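Local structure of YPM (Yersinia pseudotuberculosis, 1PM4) at residues A[49-54]-A[72-77]. The protein is a superantigenic toxin of jelly-roll fold that probably stimulates T cells as a mitogen. Numbering follows the deposited sequence.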
ATOM      1  N   LEU A  49      10.625  -9.105   1.779  1.00  7.89           N
ATOM      2  CA  LEU A  49       9.382  -9.861   1.710  1.00  8.66           C
ATOM      3  C   LEU A  49       8.293  -8.995   1.073  1.00  9.32           C
ATOM      4  O   LEU A  49       8.002  -7.887   1.554  1.00 10.33           O
ATOM      5  CB  LEU A  49       8.948 -10.188   3.119  1.00  9.17           C
ATOM      6  CG  LEU A  49       7.650 -10.964   3.249  1.00 10.30           C
ATOM      7  CD1 LEU A  49       7.705 -12.368   2.639  1.00 10.83           C
ATOM      8  CD2 LEU A  49       7.196 -11.116   4.730  1.00 11.72           C
ATOM      9  N   ILE A  50       7.672  -9.538   0.048  1.00  8.39           N
ATOM     10  CA  ILE A  50       6.634  -8.830  -0.679  1.00  9.47           C
ATOM     11  C   ILE A  50       5.369  -9.673  -0.640  1.00  9.88           C
ATOM     12  O   ILE A  50       5.398 -10.866  -0.917  1.00  9.58           O
ATOM     13  CB  ILE A  50       7.043  -8.591  -2.125  1.00  9.48           C
ATOM     14  CG1 ILE A  50       8.377  -7.885  -2.194  1.00 10.23           C
ATOM     15  CG2 ILE A  50       5.966  -7.771  -2.835  1.00 11.66           C
ATOM     16  CD1 ILE A  50       8.994  -7.919  -3.609  1.00 16.54           C
ATOM     17  N   LEU A  51       4.258  -9.066  -0.211  1.00 10.32           N
ATOM     18  CA  LEU A  51       2.935  -9.649  -0.283  1.00 11.55           C
ATOM     19  C   LEU A  51       2.266  -9.289  -1.594  1.00 11.05           C
ATOM     20  O   LEU A  51       2.111  -8.093  -1.939  1.00 10.35           O
ATOM     21  CB  LEU A  51       2.086  -9.182   0.932  1.00 11.17           C
ATOM     22  CG  LEU A  51       0.602  -9.641   0.888  1.00 11.65           C
ATOM     23  CD1 LEU A  51       0.373 -11.199   0.760  1.00 11.39           C
ATOM     24  CD2 LEU A  51      -0.134  -9.088   2.045  1.00 14.66           C
ATOM     25  N   LEU A  52       1.944 -10.326  -2.375  1.00 11.54           N
ATOM     26  CA  LEU A  52       1.183 -10.145  -3.588  1.00 13.52           C
ATOM     27  C   LEU A  52      -0.220 -10.720  -3.440  1.00 14.99           C
ATOM     28  O   LEU A  52      -0.418 -11.768  -2.778  1.00 15.42           O
ATOM     29  CB  LEU A  52       1.895 -10.798  -4.718  1.00 13.64           C
ATOM     30  CG  LEU A  52       3.403 -10.483  -4.866  1.00 14.37           C
ATOM     31  CD1 LEU A  52       3.973 -11.633  -5.635  1.00 17.57           C
ATOM     32  CD2 LEU A  52       3.532  -9.266  -5.582  1.00 16.90           C
ATOM     33  N   ARG A  53      -1.175 -10.067  -4.090  1.00 17.36           N
ATOM     34  CA  ARG A  53      -2.546 -10.570  -4.181  1.00 20.16           C
ATOM     35  C   ARG A  53      -2.977 -10.775  -5.613  1.00 21.62           C
ATOM     36  O   ARG A  53      -2.577 -10.023  -6.484  1.00 15.46           O
ATOM     37  CB  ARG A  53      -3.535  -9.660  -3.429  1.00 21.53           C
ATOM     38  CG  ARG A  53      -4.403 -10.536  -2.480  1.00 27.79           C
ATOM     39  CD  ARG A  53      -5.488  -9.848  -1.601  1.00 36.29           C
ATOM     40  NE  ARG A  53      -5.963 -10.628  -0.428  1.00 37.70           N
ATOM     41  CZ  ARG A  53      -6.130 -11.957  -0.384  1.00 41.53           C
ATOM     42  NH1 ARG A  53      -5.857 -12.731  -1.418  1.00 42.92           N
ATOM     43  NH2 ARG A  53      -6.565 -12.529   0.727  1.00 43.00           N
ATOM     44  N   ASN A  54      -3.809 -11.783  -5.861  1.00 25.14           N
ATOM     45  CA  ASN A  54      -4.401 -11.938  -7.173  1.00 28.41           C
ATOM     46  C   ASN A  54      -5.613 -10.999  -7.231  1.00 30.72           C
ATOM     47  O   ASN A  54      -6.529 -11.086  -6.433  1.00 32.17           O
ATOM     48  CB  ASN A  54      -4.800 -13.377  -7.468  1.00 30.66           C
ATOM     49  CG  ASN A  54      -4.863 -13.675  -8.983  1.00 32.15           C
ATOM     50  OD1 ASN A  54      -4.604 -14.810  -9.449  1.00 36.92           O
ATOM     51  ND2 ASN A  54      -5.198 -12.638  -9.760  1.00 36.09           N
ATOM     52  N   LEU A  72       4.788  -8.050   8.381  1.00 13.09           N
ATOM     53  CA  LEU A  72       3.874  -7.551   7.402  1.00 13.48           C
ATOM     54  C   LEU A  72       2.506  -8.002   7.869  1.00 13.37           C
ATOM     55  O   LEU A  72       2.284  -9.209   8.045  1.00 12.43           O
ATOM     56  CB  LEU A  72       4.179  -8.199   6.089  1.00 15.19           C
ATOM     57  CG  LEU A  72       3.691  -7.635   4.795  1.00 20.07           C
ATOM     58  CD1 LEU A  72       4.716  -8.022   3.687  1.00 20.44           C
ATOM     59  CD2 LEU A  72       2.255  -8.082   4.485  1.00 24.55           C
ATOM     60  N   LYS A  73       1.614  -7.051   8.065  1.00 12.23           N
ATOM     61  CA  LYS A  73       0.218  -7.342   8.432  1.00 13.24           C
ATOM     62  C   LYS A  73      -0.692  -6.666   7.456  1.00 12.38           C
ATOM     63  O   LYS A  73      -0.404  -5.529   7.042  1.00 12.46           O
ATOM     64  CB  LYS A  73      -0.095  -6.798   9.812  1.00 13.54           C
ATOM     65  CG  LYS A  73       0.770  -7.321  10.896  1.00 17.07           C
ATOM     66  CD  LYS A  73       0.183  -7.043  12.250  1.00 22.59           C
ATOM     67  CE  LYS A  73       1.189  -7.307  13.335  1.00 22.19           C
ATOM     68  NZ  LYS A  73       0.686  -6.985  14.653  1.00 26.59           N
ATOM     69  N   TYR A  74      -1.791  -7.345   7.124  1.00 12.42           N
ATOM     70  CA  TYR A  74      -2.767  -6.845   6.151  1.00 12.45           C
ATOM     71  C   TYR A  74      -4.152  -7.445   6.391  1.00 11.47           C
ATOM     72  O   TYR A  74      -4.301  -8.633   6.469  1.00 13.49           O
ATOM     73  CB  TYR A  74      -2.295  -7.182   4.729  1.00 13.36           C
ATOM     74  CG  TYR A  74      -3.320  -6.940   3.651  1.00 12.01           C
ATOM     75  CD1 TYR A  74      -3.510  -5.705   3.107  1.00 17.96           C
ATOM     76  CD2 TYR A  74      -4.106  -7.979   3.234  1.00 17.68           C
ATOM     77  CE1 TYR A  74      -4.508  -5.524   2.145  1.00 19.43           C
ATOM     78  CE2 TYR A  74      -5.076  -7.813   2.283  1.00 22.19           C
ATOM     79  CZ  TYR A  74      -5.279  -6.602   1.759  1.00 20.93           C
ATOM     80  OH  TYR A  74      -6.269  -6.543   0.768  1.00 30.09           O
ATOM     81  N   GLU A  75      -5.183  -6.613   6.487  1.00 10.64           N
ATOM     82  CA  GLU A  75      -6.514  -7.081   6.769  1.00 11.38           C
ATOM     83  C   GLU A  75      -7.315  -7.062   5.534  1.00 11.74           C
ATOM     84  O   GLU A  75      -7.381  -6.044   4.894  1.00 10.78           O
ATOM     85  CB  GLU A  75      -7.276  -6.147   7.764  1.00 11.77           C
ATOM     86  CG  GLU A  75      -6.607  -5.910   9.050  1.00 14.33           C
ATOM     87  CD  GLU A  75      -7.503  -5.398  10.147  1.00 10.22           C
ATOM     88  OE1 GLU A  75      -8.658  -5.117   9.933  1.00 16.15           O
ATOM     89  OE2 GLU A  75      -6.938  -5.265  11.174  1.00 18.71           O
ATOM     90  N   ASP A  76      -8.002  -8.171   5.284  1.00 14.43           N
ATOM     91  CA  ASP A  76      -8.869  -8.409   4.156  1.00 18.98           C
ATOM     92  C   ASP A  76     -10.185  -8.968   4.682  1.00 17.91           C
ATOM     93  O   ASP A  76     -10.152  -9.924   5.453  1.00 17.62           O
ATOM     94  CB  ASP A  76      -8.188  -9.516   3.311  1.00 21.78           C
ATOM     95  CG  ASP A  76      -8.770  -9.641   1.982  1.00 26.74           C
ATOM     96  OD1 ASP A  76      -9.911 -10.130   1.913  1.00 30.24           O
ATOM     97  OD2 ASP A  76      -8.165  -9.242   0.959  1.00 37.46           O
ATOM     98  N   TYR A  77     -11.325  -8.415   4.250  1.00 16.49           N
ATOM     99  CA  TYR A  77     -12.651  -8.927   4.651  1.00 17.41           C
ATOM    100  C   TYR A  77     -13.518  -9.199   3.430  1.00 18.87           C
ATOM    101  O   TYR A  77     -14.759  -9.118   3.473  1.00 19.23           O
ATOM    102  CB  TYR A  77     -13.353  -7.930   5.569  1.00 17.89           C
ATOM    103  CG  TYR A  77     -12.528  -7.714   6.784  1.00 16.65           C
ATOM    104  CD1 TYR A  77     -12.466  -8.687   7.735  1.00 14.72           C
ATOM    105  CD2 TYR A  77     -11.706  -6.606   6.912  1.00 15.89           C
ATOM    106  CE1 TYR A  77     -11.669  -8.572   8.828  1.00 19.54           C
ATOM    107  CE2 TYR A  77     -10.921  -6.460   8.011  1.00 16.13           C
ATOM    108  CZ  TYR A  77     -10.908  -7.447   8.971  1.00 13.31           C
ATOM    109  OH  TYR A  77     -10.114  -7.379  10.081  1.00 17.23           O
TER
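This is face-to-face packing between the two sheets of the jelly-roll sandwich: 49-54, in the middle of one four-stranded antiparallel sheet, packs against 72-77, which ends the other sheet within this chain. The two segments run nearly parallel, 18° apart with axes 9.0 Å from each other, and alternate residues of each point toward the other sheet. In Leu51 (chi1 175°), Leu72 and Tyr74, CG is anti to the backbone N. Leu72 drops between Leu49 and Leu51. Its CD1 lies 4.1 Å from CD2 of Leu49, while its CD2 packs against CB and, at 3.6 Å, CD2 of Leu51. That same CD2 of Leu51 also reaches CB of Tyr74 at 3.9 Å, the two side chains crossing at about a right angle. Trp86, from the strand next to 49-54, touches both Leu51 and Leu72.

Further along, the Arg53 chain, extended from CG to NE, crosses Tyr74 and meets Asp76 tip to tip in a buried salt bridge. NH1 of Arg53 is held by the carbonyl of Leu82, and OD1 of Asp76 by the backbone N of Tyr78. OD2 of Asp76, less surely placed, takes a weak 3.3 Å bond from Tyr74 OH and a weak, bent one from Arg53 NE, 2.9 Å long with 126° at the hydrogen.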